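Local coordinates for epidermin modifying enzyme EPID (Staphylococcus epidermidis, PDB 1G63), which catalyses the FMN-dependent oxidative decarboxylation of the C-terminal cysteine residue of the precursor peptide of the lantibiotic epidermin, at residues H20-L25 / D30-L35; S39-I44 / D58-P63; N88-G93 / L98-C103; D131-K134 / K139-S142. All blocks are in the same frame, centred on the assembly; numbering follows the deposited sequence.

Contact 1 (H20-L25 / D30-L35); sequences HYIVEL and DEVNIL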
loop_
_atom_site.group_PDB
_atom_site.type_symbol
_atom_site.label_atom_id
_atom_site.label_comp_id
_atom_site.label_asym_id
_atom_site.label_seq_id
_atom_site.Cartn_x
_atom_site.Cartn_y
_atom_site.Cartn_z
ATOM N N HIS B 20 19.048 -14.400 26.633
ATOM C CA HIS B 20 19.662 -15.035 27.795
ATOM C C HIS B 20 21.027 -14.433 28.110
ATOM O O HIS B 20 21.370 -14.226 29.271
ATOM C CB HIS B 20 19.821 -16.537 27.570
ATOM C CG HIS B 20 18.526 -17.277 27.488
ATOM N ND1 HIS B 20 17.546 -17.170 28.450
ATOM C CD2 HIS B 20 18.057 -18.152 26.567
ATOM C CE1 HIS B 20 16.528 -17.947 28.126
ATOM N NE2 HIS B 20 16.814 -18.554 26.987
ATOM N N TYR B 21 21.811 -14.163 27.073
ATOM C CA TYR B 21 23.128 -13.586 27.271
ATOM C C TYR B 21 23.020 -12.178 27.834
ATOM O O TYR B 21 23.804 -11.787 28.699
ATOM C CB TYR B 21 23.910 -13.541 25.954
ATOM C CG TYR B 21 24.400 -14.881 25.469
ATOM C CD1 TYR B 21 23.573 -15.730 24.741
ATOM C CD2 TYR B 21 25.695 -15.306 25.752
ATOM C CE1 TYR B 21 24.027 -16.974 24.303
ATOM C CE2 TYR B 21 26.159 -16.548 25.321
ATOM C CZ TYR B 21 25.318 -17.375 24.596
ATOM O OH TYR B 21 25.776 -18.600 24.164
ATOM N N ILE B 22 22.044 -11.422 27.343
ATOM C CA ILE B 22 21.853 -10.046 27.773
ATOM C C ILE B 22 21.669 -9.904 29.273
ATOM O O ILE B 22 22.451 -9.226 29.944
ATOM C CB ILE B 22 20.649 -9.416 27.057
ATOM C CG1 ILE B 22 20.905 -9.408 25.550
ATOM C CG2 ILE B 22 20.417 -8.006 27.571
ATOM C CD1 ILE B 22 19.723 -8.937 24.720
ATOM N N VAL B 23 20.634 -10.545 29.801
ATOM C CA VAL B 23 20.354 -10.464 31.228
ATOM C C VAL B 23 21.557 -10.913 32.064
ATOM O O VAL B 23 21.845 -10.347 33.120
ATOM C CB VAL B 23 19.112 -11.313 31.589
ATOM C CG1 VAL B 23 19.273 -12.724 31.052
ATOM C CG2 VAL B 23 18.905 -11.321 33.103
ATOM N N GLU B 24 22.262 -11.926 31.572
ATOM C CA GLU B 24 23.432 -12.454 32.261
ATOM C C GLU B 24 24.575 -11.433 32.268
ATOM O O GLU B 24 25.170 -11.157 33.310
ATOM C CB GLU B 24 23.893 -13.740 31.574
ATOM C CG GLU B 24 24.819 -14.587 32.419
ATOM C CD GLU B 24 24.077 -15.416 33.446
ATOM O OE1 GLU B 24 24.741 -16.008 34.322
ATOM O OE2 GLU B 24 22.833 -15.483 33.369
ATOM N N LEU B 25 24.870 -10.875 31.097
ATOM C CA LEU B 25 25.936 -9.891 30.945
ATOM C C LEU B 25 25.632 -8.558 31.623
ATOM O O LEU B 25 26.547 -7.805 31.949
ATOM C CB LEU B 25 26.220 -9.654 29.460
ATOM C CG LEU B 25 26.799 -10.839 28.686
ATOM C CD1 LEU B 25 26.827 -10.531 27.199
ATOM C CD2 LEU B 25 28.196 -11.140 29.198
ATOM N N ASP B 30 28.468 -2.199 32.882
ATOM C CA ASP B 30 27.646 -1.017 33.158
ATOM C C ASP B 30 26.397 -0.988 32.300
ATOM O O ASP B 30 25.296 -0.720 32.775
ATOM C CB ASP B 30 28.461 0.253 32.916
ATOM C CG ASP B 30 29.653 0.369 33.847
ATOM O OD1 ASP B 30 30.572 1.154 33.538
ATOM O OD2 ASP B 30 29.668 -0.321 34.890
ATOM N N GLU B 31 26.592 -1.258 31.021
ATOM C CA GLU B 31 25.510 -1.292 30.054
ATOM C C GLU B 31 25.780 -2.407 29.058
ATOM O O GLU B 31 26.932 -2.777 28.814
ATOM C CB GLU B 31 25.424 0.039 29.295
ATOM C CG GLU B 31 24.501 1.073 29.906
ATOM C CD GLU B 31 24.396 2.331 29.061
ATOM O OE1 GLU B 31 24.339 2.216 27.819
ATOM O OE2 GLU B 31 24.356 3.441 29.633
ATOM N N VAL B 32 24.709 -2.958 28.507
ATOM C CA VAL B 32 24.814 -3.986 27.489
ATOM C C VAL B 32 23.755 -3.613 26.462
ATOM O O VAL B 32 22.555 -3.741 26.699
ATOM C CB VAL B 32 24.576 -5.394 28.055
ATOM C CG1 VAL B 32 23.369 -5.387 28.937
ATOM C CG2 VAL B 32 24.401 -6.392 26.915
ATOM N N ASN B 33 24.224 -3.098 25.332
ATOM C CA ASN B 33 23.356 -2.663 24.251
ATOM C C ASN B 33 23.429 -3.661 23.100
ATOM O O ASN B 33 24.316 -4.515 23.062
ATOM C CB ASN B 33 23.778 -1.268 23.801
ATOM C CG ASN B 33 23.788 -0.268 24.949
ATOM O OD1 ASN B 33 24.732 0.494 25.110
ATOM N ND2 ASN B 33 22.734 -0.267 25.743
ATOM N N ILE B 34 22.505 -3.557 22.153
ATOM C CA ILE B 34 22.504 -4.507 21.058
ATOM C C ILE B 34 22.206 -3.902 19.680
ATOM O O ILE B 34 21.508 -2.894 19.553
ATOM C CB ILE B 34 21.523 -5.653 21.389
ATOM C CG1 ILE B 34 21.725 -6.817 20.421
ATOM C CG2 ILE B 34 20.106 -5.126 21.392
ATOM C CD1 ILE B 34 21.229 -8.140 20.959
ATOM N N LEU B 35 22.765 -4.532 18.654
ATOM C CA LEU B 35 22.618 -4.096 17.270
ATOM C C LEU B 35 22.480 -5.373 16.425
ATOM O O LEU B 35 23.288 -6.285 16.550
ATOM C CB LEU B 35 23.874 -3.309 16.862
ATOM C CG LEU B 35 23.900 -2.474 15.580
ATOM C CD1 LEU B 35 25.283 -1.847 15.417
ATOM C CD2 LEU B 35 23.577 -3.343 14.385
#

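Contact 2 (S39-I44 / D58-P63); sequences SSKNFI and DEIKDP. With FMN (flavin mononucleotide), chain N.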
loop_
_atom_site.group_PDB
_atom_site.type_symbol
_atom_site.label_atom_id
_atom_site.label_comp_id
_atom_site.label_asym_id
_atom_site.label_seq_id
_atom_site.Cartn_x
_atom_site.Cartn_y
_atom_site.Cartn_z
ATOM N N SER B 39 19.311 -9.431 8.292
ATOM C CA SER B 39 18.806 -10.794 8.188
ATOM C C SER B 39 18.371 -11.436 9.498
ATOM O O SER B 39 17.492 -12.302 9.507
ATOM C CB SER B 39 19.839 -11.699 7.522
ATOM O OG SER B 39 20.064 -11.304 6.192
ATOM N N SER B 40 18.977 -11.032 10.603
ATOM C CA SER B 40 18.614 -11.634 11.875
ATOM C C SER B 40 17.178 -11.278 12.269
ATOM O O SER B 40 16.566 -11.934 13.104
ATOM C CB SER B 40 19.618 -11.221 12.965
ATOM O OG SER B 40 19.719 -9.820 13.070
ATOM N N LYS B 41 16.628 -10.251 11.637
ATOM C CA LYS B 41 15.263 -9.821 11.928
ATOM C C LYS B 41 14.218 -10.809 11.410
ATOM O O LYS B 41 13.030 -10.680 11.702
ATOM C CB LYS B 41 15.036 -8.421 11.360
ATOM C CG LYS B 41 16.022 -7.411 11.954
ATOM C CD LYS B 41 15.990 -6.049 11.276
ATOM C CE LYS B 41 17.066 -5.126 11.873
ATOM N NZ LYS B 41 17.161 -3.811 11.177
ATOM N N ASN B 42 14.666 -11.811 10.660
ATOM C CA ASN B 42 13.772 -12.846 10.145
ATOM C C ASN B 42 13.677 -13.981 11.153
ATOM O O ASN B 42 12.926 -14.928 10.949
ATOM C CB ASN B 42 14.304 -13.440 8.843
ATOM C CG ASN B 42 14.282 -12.461 7.701
ATOM O OD1 ASN B 42 14.937 -12.677 6.687
ATOM N ND2 ASN B 42 13.523 -11.380 7.849
ATOM N N PHE B 43 14.452 -13.899 12.229
ATOM C CA PHE B 43 14.449 -14.951 13.236
ATOM C C PHE B 43 13.748 -14.543 14.518
ATOM O O PHE B 43 13.205 -15.383 15.236
ATOM C CB PHE B 43 15.876 -15.367 13.591
ATOM C CG PHE B 43 16.619 -16.014 12.470
ATOM C CD1 PHE B 43 16.925 -15.300 11.317
ATOM C CD2 PHE B 43 17.040 -17.329 12.577
ATOM C CE1 PHE B 43 17.644 -15.883 10.286
ATOM C CE2 PHE B 43 17.759 -17.924 11.556
ATOM C CZ PHE B 43 18.066 -17.197 10.400
ATOM N N ILE B 44 13.774 -13.255 14.820
ATOM C CA ILE B 44 13.146 -12.792 16.040
ATOM C C ILE B 44 12.584 -11.395 15.884
ATOM O O ILE B 44 12.852 -10.709 14.906
ATOM C CB ILE B 44 14.158 -12.756 17.209
ATOM C CG1 ILE B 44 15.337 -11.854 16.831
ATOM C CG2 ILE B 44 14.637 -14.161 17.545
ATOM C CD1 ILE B 44 16.301 -11.607 17.963
ATOM N N ASP B 58 18.731 0.610 16.008
ATOM C CA ASP B 58 17.938 0.173 14.862
ATOM C C ASP B 58 18.172 1.089 13.660
ATOM O O ASP B 58 17.722 2.233 13.650
ATOM C CB ASP B 58 16.456 0.178 15.257
ATOM C CG ASP B 58 15.547 -0.381 14.177
ATOM O OD1 ASP B 58 14.332 -0.480 14.443
ATOM O OD2 ASP B 58 16.029 -0.721 13.074
ATOM N N GLU B 59 18.871 0.578 12.649
ATOM C CA GLU B 59 19.173 1.373 11.457
ATOM C C GLU B 59 17.958 1.637 10.547
ATOM O O GLU B 59 18.020 2.490 9.658
ATOM C CB GLU B 59 20.290 0.703 10.650
ATOM C CG GLU B 59 19.913 -0.630 10.046
ATOM C CD GLU B 59 21.101 -1.359 9.460
ATOM O OE1 GLU B 59 21.744 -0.831 8.529
ATOM O OE2 GLU B 59 21.399 -2.470 9.938
ATOM N N ILE B 60 16.862 0.910 10.755
ATOM C CA ILE B 60 15.671 1.129 9.949
ATOM C C ILE B 60 14.915 2.300 10.550
ATOM O O ILE B 60 14.451 3.187 9.834
ATOM C CB ILE B 60 14.754 -0.103 9.932
ATOM C CG1 ILE B 60 15.414 -1.228 9.137
ATOM C CG2 ILE B 60 13.418 0.258 9.312
ATOM C CD1 ILE B 60 14.639 -2.523 9.168
ATOM N N LYS B 61 14.805 2.300 11.875
ATOM C CA LYS B 61 14.123 3.368 12.585
ATOM C C LYS B 61 14.915 4.659 12.411
ATOM O O LYS B 61 14.348 5.748 12.309
ATOM C CB LYS B 61 14.009 3.021 14.069
ATOM C CG LYS B 61 13.384 4.112 14.927
ATOM C CD LYS B 61 13.365 3.704 16.395
ATOM C CE LYS B 61 12.798 4.801 17.280
ATOM N NZ LYS B 61 12.735 4.373 18.712
ATOM N N ASP B 62 16.235 4.531 12.381
ATOM C CA ASP B 62 17.106 5.685 12.206
ATOM C C ASP B 62 18.264 5.353 11.261
ATOM O O ASP B 62 19.305 4.848 11.688
ATOM C CB ASP B 62 17.655 6.144 13.554
ATOM C CG ASP B 62 18.516 7.391 13.433
ATOM O OD1 ASP B 62 18.980 7.906 14.479
ATOM O OD2 ASP B 62 18.729 7.859 12.289
ATOM N N PRO B 63 18.093 5.640 9.959
ATOM C CA PRO B 63 19.091 5.386 8.914
ATOM C C PRO B 63 20.385 6.194 9.020
ATOM O O PRO B 63 21.373 5.867 8.362
ATOM C CB PRO B 63 18.331 5.709 7.626
ATOM C CG PRO B 63 16.913 5.473 7.983
ATOM C CD PRO B 63 16.831 6.088 9.353
HETATM N N1 FMN N . 24.557 -18.912 9.169
HETATM C C2 FMN N . 25.551 -19.048 10.103
HETATM O O2 FMN N . 26.659 -18.617 9.964
HETATM N N3 FMN N . 25.262 -19.749 11.321
HETATM C C4 FMN N . 24.070 -20.305 11.638
HETATM O O4 FMN N . 23.930 -20.918 12.708
HETATM C C4A FMN N . 23.013 -20.186 10.625
HETATM N N5 FMN N . 21.793 -20.655 10.857
HETATM C C5A FMN N . 20.785 -20.378 9.977
HETATM C C6 FMN N . 19.417 -20.800 10.277
HETATM C C7 FMN N . 18.390 -20.679 9.386
HETATM C C7M FMN N . 16.964 -21.125 9.745
HETATM C C8 FMN N . 18.597 -19.876 8.164
HETATM C C8M FMN N . 17.464 -19.591 7.208
HETATM C C9 FMN N . 19.897 -19.492 7.850
HETATM C C9A FMN N . 20.999 -19.709 8.701
HETATM N N10 FMN N . 22.347 -19.314 8.434
HETATM C C10 FMN N . 23.349 -19.430 9.389
HETATM C "C1'" FMN N . 22.657 -18.606 7.183
HETATM C "C2'" FMN N . 22.637 -17.078 7.437
HETATM O "O2'" FMN N . 21.403 -16.578 7.956
HETATM C "C3'" FMN N . 22.956 -16.330 6.145
HETATM O "O3'" FMN N . 24.310 -16.679 5.707
HETATM C "C4'" FMN N . 22.844 -14.814 6.215
HETATM O "O4'" FMN N . 22.977 -14.220 4.899
HETATM C "C5'" FMN N . 23.824 -14.151 7.170
HETATM O "O5'" FMN N . 23.561 -12.735 7.263
HETATM P P FMN N . 24.170 -11.809 8.398
HETATM O O1P FMN N . 25.658 -11.955 8.333
HETATM O O2P FMN N . 23.577 -12.223 9.691
HETATM O O3P FMN N . 23.700 -10.363 8.002
HETATM O O HOH W 1 19.657 -2.390 12.493
#

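Contact 3 (N88-G93 / L98-C103); sequences NKIANG and LLTTVC. With FMN (flavin mononucleotide), chain M.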
loop_
_atom_site.group_PDB
_atom_site.type_symbol
_atom_site.label_atom_id
_atom_site.label_comp_id
_atom_site.label_asym_id
_atom_site.label_seq_id
_atom_site.Cartn_x
_atom_site.Cartn_y
_atom_site.Cartn_z
ATOM N N ASN B 88 33.334 -13.300 7.431
ATOM C CA ASN B 88 34.022 -13.099 6.163
ATOM C C ASN B 88 33.945 -11.657 5.650
ATOM O O ASN B 88 34.866 -11.178 4.997
ATOM C CB ASN B 88 33.480 -14.092 5.137
ATOM C CG ASN B 88 33.814 -15.534 5.499
ATOM O OD1 ASN B 88 33.133 -16.475 5.078
ATOM N ND2 ASN B 88 34.872 -15.715 6.275
ATOM N N LYS B 89 32.850 -10.965 5.940
ATOM C CA LYS B 89 32.727 -9.569 5.527
ATOM C C LYS B 89 33.714 -8.719 6.335
ATOM O O LYS B 89 34.432 -7.893 5.789
ATOM C CB LYS B 89 31.308 -9.052 5.780
ATOM C CG LYS B 89 30.278 -9.438 4.734
ATOM C CD LYS B 89 28.948 -8.803 5.087
ATOM C CE LYS B 89 27.951 -8.878 3.944
ATOM N NZ LYS B 89 26.697 -8.193 4.332
ATOM N N ILE B 90 33.735 -8.923 7.646
ATOM C CA ILE B 90 34.635 -8.164 8.499
ATOM C C ILE B 90 36.085 -8.372 8.069
ATOM O O ILE B 90 36.851 -7.419 7.969
ATOM C CB ILE B 90 34.481 -8.574 9.969
ATOM C CG1 ILE B 90 33.061 -8.259 10.437
ATOM C CG2 ILE B 90 35.518 -7.852 10.824
ATOM C CD1 ILE B 90 32.750 -8.713 11.848
ATOM N N ALA B 91 36.448 -9.623 7.807
ATOM C CA ALA B 91 37.799 -9.959 7.378
ATOM C C ALA B 91 38.191 -9.218 6.092
ATOM O O ALA B 91 39.366 -8.901 5.897
ATOM C CB ALA B 91 37.915 -11.467 7.164
ATOM N N ASN B 92 37.216 -8.962 5.216
ATOM C CA ASN B 92 37.485 -8.271 3.964
ATOM C C ASN B 92 37.142 -6.780 3.999
ATOM O O ASN B 92 37.186 -6.106 2.979
ATOM C CB ASN B 92 36.739 -8.927 2.801
ATOM C CG ASN B 92 37.299 -10.287 2.435
ATOM O OD1 ASN B 92 36.777 -11.320 2.861
ATOM N ND2 ASN B 92 38.369 -10.296 1.641
ATOM N N GLY B 93 36.807 -6.266 5.174
ATOM C CA GLY B 93 36.493 -4.853 5.298
ATOM C C GLY B 93 35.165 -4.441 4.692
ATOM O O GLY B 93 34.887 -3.254 4.506
ATOM N N LEU B 98 24.797 -1.398 9.091
ATOM C CA LEU B 98 25.286 -0.762 10.312
ATOM C C LEU B 98 26.178 -1.643 11.178
ATOM O O LEU B 98 27.262 -1.216 11.584
ATOM C CB LEU B 98 24.117 -0.227 11.157
ATOM C CG LEU B 98 24.513 0.525 12.444
ATOM C CD1 LEU B 98 25.404 1.712 12.113
ATOM C CD2 LEU B 98 23.266 0.998 13.185
ATOM N N LEU B 99 25.730 -2.863 11.458
ATOM C CA LEU B 99 26.497 -3.785 12.295
ATOM C C LEU B 99 27.913 -3.964 11.766
ATOM O O LEU B 99 28.908 -3.813 12.474
ATOM C CB LEU B 99 25.806 -5.149 12.349
ATOM C CG LEU B 99 26.486 -6.261 13.162
ATOM C CD1 LEU B 99 25.437 -7.271 13.625
ATOM C CD2 LEU B 99 27.568 -6.956 12.328
ATOM N N THR B 100 27.980 -4.280 10.494
ATOM C CA THR B 100 29.229 -4.526 9.833
ATOM C C THR B 100 30.093 -3.242 9.726
ATOM O O THR B 100 31.326 -3.302 9.741
ATOM C CB THR B 100 28.891 -5.195 8.486
ATOM O OG1 THR B 100 29.905 -6.132 8.153
ATOM C CG2 THR B 100 28.728 -4.191 7.407
ATOM N N THR B 101 29.448 -2.077 9.658
ATOM C CA THR B 101 30.187 -0.808 9.609
ATOM C C THR B 101 30.762 -0.512 11.002
ATOM O O THR B 101 31.847 0.059 11.141
ATOM C CB THR B 101 29.276 0.374 9.188
ATOM O OG1 THR B 101 28.885 0.212 7.823
ATOM C CG2 THR B 101 30.002 1.701 9.343
ATOM N N VAL B 102 30.015 -0.893 12.034
ATOM C CA VAL B 102 30.461 -0.707 13.408
ATOM C C VAL B 102 31.673 -1.603 13.675
ATOM O O VAL B 102 32.622 -1.192 14.349
ATOM C CB VAL B 102 29.319 -1.043 14.413
ATOM C CG1 VAL B 102 29.883 -1.339 15.808
ATOM C CG2 VAL B 102 28.345 0.131 14.479
ATOM N N CYS B 103 31.642 -2.820 13.135
ATOM C CA CYS B 103 32.738 -3.759 13.317
ATOM C C CYS B 103 34.020 -3.320 12.622
ATOM O O CYS B 103 35.104 -3.615 13.105
ATOM C CB CYS B 103 32.333 -5.162 12.848
ATOM S SG CYS B 103 31.114 -5.956 13.921
HETATM N N1 FMN M . 31.285 5.697 5.506
HETATM C C2 FMN M . 32.442 6.148 4.920
HETATM O O2 FMN M . 33.244 5.444 4.376
HETATM N N3 FMN M . 32.725 7.541 4.959
HETATM C C4 FMN M . 31.948 8.485 5.534
HETATM O O4 FMN M . 32.311 9.666 5.535
HETATM C C4A FMN M . 30.722 8.007 6.190
HETATM N N5 FMN M . 29.868 8.857 6.745
HETATM C C5A FMN M . 28.668 8.400 7.192
HETATM C C6 FMN M . 27.679 9.343 7.710
HETATM C C7 FMN M . 26.505 8.947 8.302
HETATM C C7M FMN M . 25.482 9.975 8.820
HETATM C C8 FMN M . 26.101 7.530 8.205
HETATM C C8M FMN M . 24.762 7.061 8.710
HETATM C C9 FMN M . 27.046 6.615 7.742
HETATM C C9A FMN M . 28.309 6.989 7.234
HETATM N N10 FMN M . 29.293 6.095 6.724
HETATM C C10 FMN M . 30.450 6.551 6.108
HETATM C "C1'" FMN M . 29.012 4.644 6.690
HETATM C "C2'" FMN M . 28.450 4.258 5.302
HETATM O "O2'" FMN M . 27.258 4.963 4.928
HETATM C "C3'" FMN M . 28.151 2.762 5.256
HETATM O "O3'" FMN M . 29.383 2.021 5.464
HETATM C "C4'" FMN M . 27.492 2.253 3.982
HETATM O "O4'" FMN M . 27.088 0.874 4.135
HETATM C "C5'" FMN M . 28.341 2.396 2.730
HETATM O "O5'" FMN M . 27.593 2.005 1.565
HETATM P P FMN M . 28.026 2.344 0.089
HETATM O O1P FMN M . 29.385 1.791 -0.090
HETATM O O2P FMN M . 27.954 3.824 -0.119
HETATM O O3P FMN M . 26.959 1.614 -0.810
#

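Contact 4 (D131-K134 / K139-S142); sequences DLLK and KVYS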
loop_
_atom_site.group_PDB
_atom_site.type_symbol
_atom_site.label_atom_id
_atom_site.label_comp_id
_atom_site.label_asym_id
_atom_site.label_seq_id
_atom_site.Cartn_x
_atom_site.Cartn_y
_atom_site.Cartn_z
ATOM N N ASP B 131 42.017 -16.695 10.068
ATOM C CA ASP B 131 43.438 -16.548 10.332
ATOM C C ASP B 131 43.782 -15.080 10.138
ATOM O O ASP B 131 44.467 -14.469 10.966
ATOM C CB ASP B 131 44.254 -17.403 9.365
ATOM C CG ASP B 131 44.123 -18.893 9.639
ATOM O OD1 ASP B 131 44.456 -19.690 8.725
ATOM O OD2 ASP B 131 43.699 -19.267 10.762
ATOM N N LEU B 132 43.288 -14.511 9.048
ATOM C CA LEU B 132 43.548 -13.116 8.751
ATOM C C LEU B 132 43.116 -12.206 9.906
ATOM O O LEU B 132 43.831 -11.278 10.290
ATOM C CB LEU B 132 42.823 -12.714 7.468
ATOM C CG LEU B 132 43.139 -11.327 6.914
ATOM C CD1 LEU B 132 44.632 -11.190 6.670
ATOM C CD2 LEU B 132 42.368 -11.124 5.618
ATOM N N LEU B 133 41.944 -12.483 10.465
ATOM C CA LEU B 133 41.422 -11.687 11.568
ATOM C C LEU B 133 42.301 -11.787 12.808
ATOM O O LEU B 133 42.618 -10.782 13.446
ATOM C CB LEU B 133 39.999 -12.136 11.910
ATOM C CG LEU B 133 38.901 -11.784 10.901
ATOM C CD1 LEU B 133 37.638 -12.564 11.234
ATOM C CD2 LEU B 133 38.642 -10.294 10.911
ATOM N N LYS B 134 42.687 -13.012 13.146
ATOM C CA LYS B 134 43.532 -13.258 14.307
ATOM C C LYS B 134 44.913 -12.603 14.177
ATOM O O LYS B 134 45.415 -12.006 15.129
ATOM C CB LYS B 134 43.684 -14.766 14.528
ATOM C CG LYS B 134 42.428 -15.433 15.039
ATOM C CD LYS B 134 42.628 -16.927 15.237
ATOM C CE LYS B 134 41.438 -17.536 15.951
ATOM N NZ LYS B 134 41.569 -19.005 16.146
ATOM N N LYS B 139 40.042 -10.546 18.148
ATOM C CA LYS B 139 39.861 -11.751 18.946
ATOM C C LYS B 139 38.749 -12.643 18.394
ATOM O O LYS B 139 37.584 -12.242 18.312
ATOM C CB LYS B 139 39.566 -11.394 20.406
ATOM C CG LYS B 139 40.740 -10.777 21.157
ATOM C CD LYS B 139 41.010 -9.344 20.706
ATOM C CE LYS B 139 42.172 -8.711 21.478
ATOM N NZ LYS B 139 43.473 -9.414 21.239
ATOM N N VAL B 140 39.127 -13.850 18.001
ATOM C CA VAL B 140 38.178 -14.813 17.467
ATOM C C VAL B 140 38.213 -16.052 18.354
ATOM O O VAL B 140 39.204 -16.770 18.395
ATOM C CB VAL B 140 38.538 -15.223 16.023
ATOM C CG1 VAL B 140 37.485 -16.175 15.483
ATOM C CG2 VAL B 140 38.660 -14.001 15.144
ATOM N N TYR B 141 37.122 -16.299 19.057
ATOM C CA TYR B 141 37.022 -17.432 19.964
ATOM C C TYR B 141 36.915 -18.786 19.238
ATOM O O TYR B 141 36.317 -18.886 18.169
ATOM C CB TYR B 141 35.817 -17.172 20.873
ATOM C CG TYR B 141 35.434 -18.261 21.828
ATOM C CD1 TYR B 141 34.589 -19.298 21.430
ATOM C CD2 TYR B 141 35.863 -18.228 23.155
ATOM C CE1 TYR B 141 34.172 -20.273 22.337
ATOM C CE2 TYR B 141 35.459 -19.194 24.063
ATOM C CZ TYR B 141 34.613 -20.215 23.653
ATOM O OH TYR B 141 34.216 -21.179 24.554
ATOM N N SER B 142 37.521 -19.827 19.795
ATOM C CA SER B 142 37.430 -21.148 19.174
ATOM C C SER B 142 36.097 -21.751 19.584
ATOM O O SER B 142 35.873 -22.029 20.762
ATOM C CB SER B 142 38.566 -22.060 19.642
ATOM O OG SER B 142 39.809 -21.626 19.127
#

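Contact 1 (H20-L25 / D30-L35)
Val32, the first residue of strand 32-36, faces Ile22 of helix 18-25, and their CA atoms at 6.8 Å are the nearest pair between the two segments. Its CG1 is turned to the position between its own backbone N and carbonyl carbon (chi1 46°), which brings it 4.1 Å from the Ile22 carbonyl O and 4.2 Å from Ile22 CG2; the two side chains cross nearly at right angles. Asn33 points away from the helix, its OD1 accepting a hydrogen bond from His74 NE2. Ile34 faces the helix again, and its CD1 lies 4.1 Å from Ile22 CD1, so the two branches of Ile22 serve two strand residues. Strand 5-9 flanks both Val32 and Ile34 through Ile7, as expected for the beta-alpha-beta crossover of this Rossmann-like fold. Across 20-25 and 30-35 there is no hydrogen bond: methyl groups meet methyl groups, and one of them also rests on a backbone carbonyl oxygen, which implies that the helix is held against the sheet here by burial of apolar surface rather than by directed bonds.

Contact 2 (S39-I44 / D58-P63)
The backbones of 39-44 and 58-63 stay well apart, the nearest CA atoms being those of Lys41 and Asp58 at 10.8 Å, so one long side chain spans most of the gap. Lys41 leaves its 3-10 turn with an extended chain, and its NZ ends 3.5 Å from Ile60 CD1, the two side chains meeting tip to tip. The charge partner is more distant: Lys41 NZ and Asp58 OD2 form a long salt bridge of 3.8 Å. That oxygen is already engaged in an Asx turn, accepting from Ile60 N at 3.0 Å with the donor 48° out of the carboxylate plane. A water completes the link: it accepts from Lys41 NZ at 3.2 Å and from Glu59 N, and donates to Glu59 OE2, tying the ammonium to the second acidic residue indirectly. Just after this turn, Phe43 borders a bound FMN, ring edge first, with its CZ 3.5 Å from flavin C8; Leu64 of a neighbouring subunit packs on the Phe43 side chain. Segment 39-44 follows strand 32-36, whereas 58-63 runs from strand 56-57 toward helix 67-72, and Glu59 OE1 accepts a hydrogen bond from Leu98 N at the start of helix 98-105.

Contact 3 (N88-G93 / L98-C103)
Ile90 and Cys103 form the apolar half of a helix-helix contact in which the end of helix 84-91 lies beside the start of helix 98-105, and a Schellman motif closes the first helix. Its bonds run from Gly93 N to Ile90 O and from Ile94 N to Lys89 O, with Gly93 at positive phi (72°) as the C-prime residue. Ile90 gives up more surface than any other residue here. Its CG1 sits beside the backbone N, anti to the carbonyl carbon (chi1 -62°), and the extended chi2 carries CD1 to 3.7 Å from Cys103 CB and 3.8 Å from Cys103 SG. Thr100, next in buried area, crosses Lys89 at about a right angle, its OG1 4.0 Å from Lys89 CB. Neither polar group depends on the other: Thr100 OG1 is hydrogen-bonded to Ile94 O in the connecting loop, and Lys89 NZ makes a salt bridge with Asp96. On the next residue, Thr101 turns away from helix 84-91 toward an FMN held largely by a neighbouring subunit, and there the ribityl hydroxyl O3' of the FMN donates a hydrogen bond of 3.0 Å to Thr101 OG1.

Contact 4 (D131-K134 / K139-S142)
The last turn of helix 124-134, through Leu133 and Lys134, packs on Val140 of strand 139-140, the outermost strand of the parallel sheet on this side of the chain. Val140 points at the helix with CG1 anti to its backbone N (chi1 -177°), a rotation that puts CG2 toward the helix: CG2 is 4.0 Å from Leu133 CB and equally 4.0 Å from Lys134 CG. The Lys134 chain is extended beyond CG and passes across the valine at about a right angle, with CE 3.7 Å from Val140 CB. This is the return leg of a Rossmann-like crossover, in which strand 110-114 leads through helices 118-121 and 124-134 into strand 139-140; the strands pair in parallel, Lys139 and Tyr141 both bonding by their backbones to Ile112. Leu133 reaches onward to Ile87, Ile90 and Ala91 of helix 84-91 and also touches Phe125 of a neighbouring subunit. At the exposed margin the lysine methylenes, rather than its charge, do the touching: Lys134 CE lies 3.4 Å from Val140 O, and NZ comes no nearer than 4.0 Å to that same oxygen. Beyond it, Lys134 NZ stands 4.3 Å from Ser142 OG.

In the fold
From the N terminus the four contacts follow in series, none enclosing or crossing another. Contact 1 closes the short loop, residues 26-31, between helix 18-25 and strand 32-36. Contact 2 bridges a longer excursion, 13 residues that include strand 56-57. Contact 3 closes the six-residue link 92-97 between two helices, and contact 4 the four-residue loop 135-138 between a helix and the edge strand. Leu35 joins contact 1 to contact 3, its CD2 3.5 Å from Leu99 CB, and the Glu59-Leu98 bond ties contact 2 to the same helix. Contact 3 meets contact 4 where Leu133 CD2 lies 3.6 Å from Ala91 CA. Contacts 2 and 4 are the most separated, their centres about 26 Å apart.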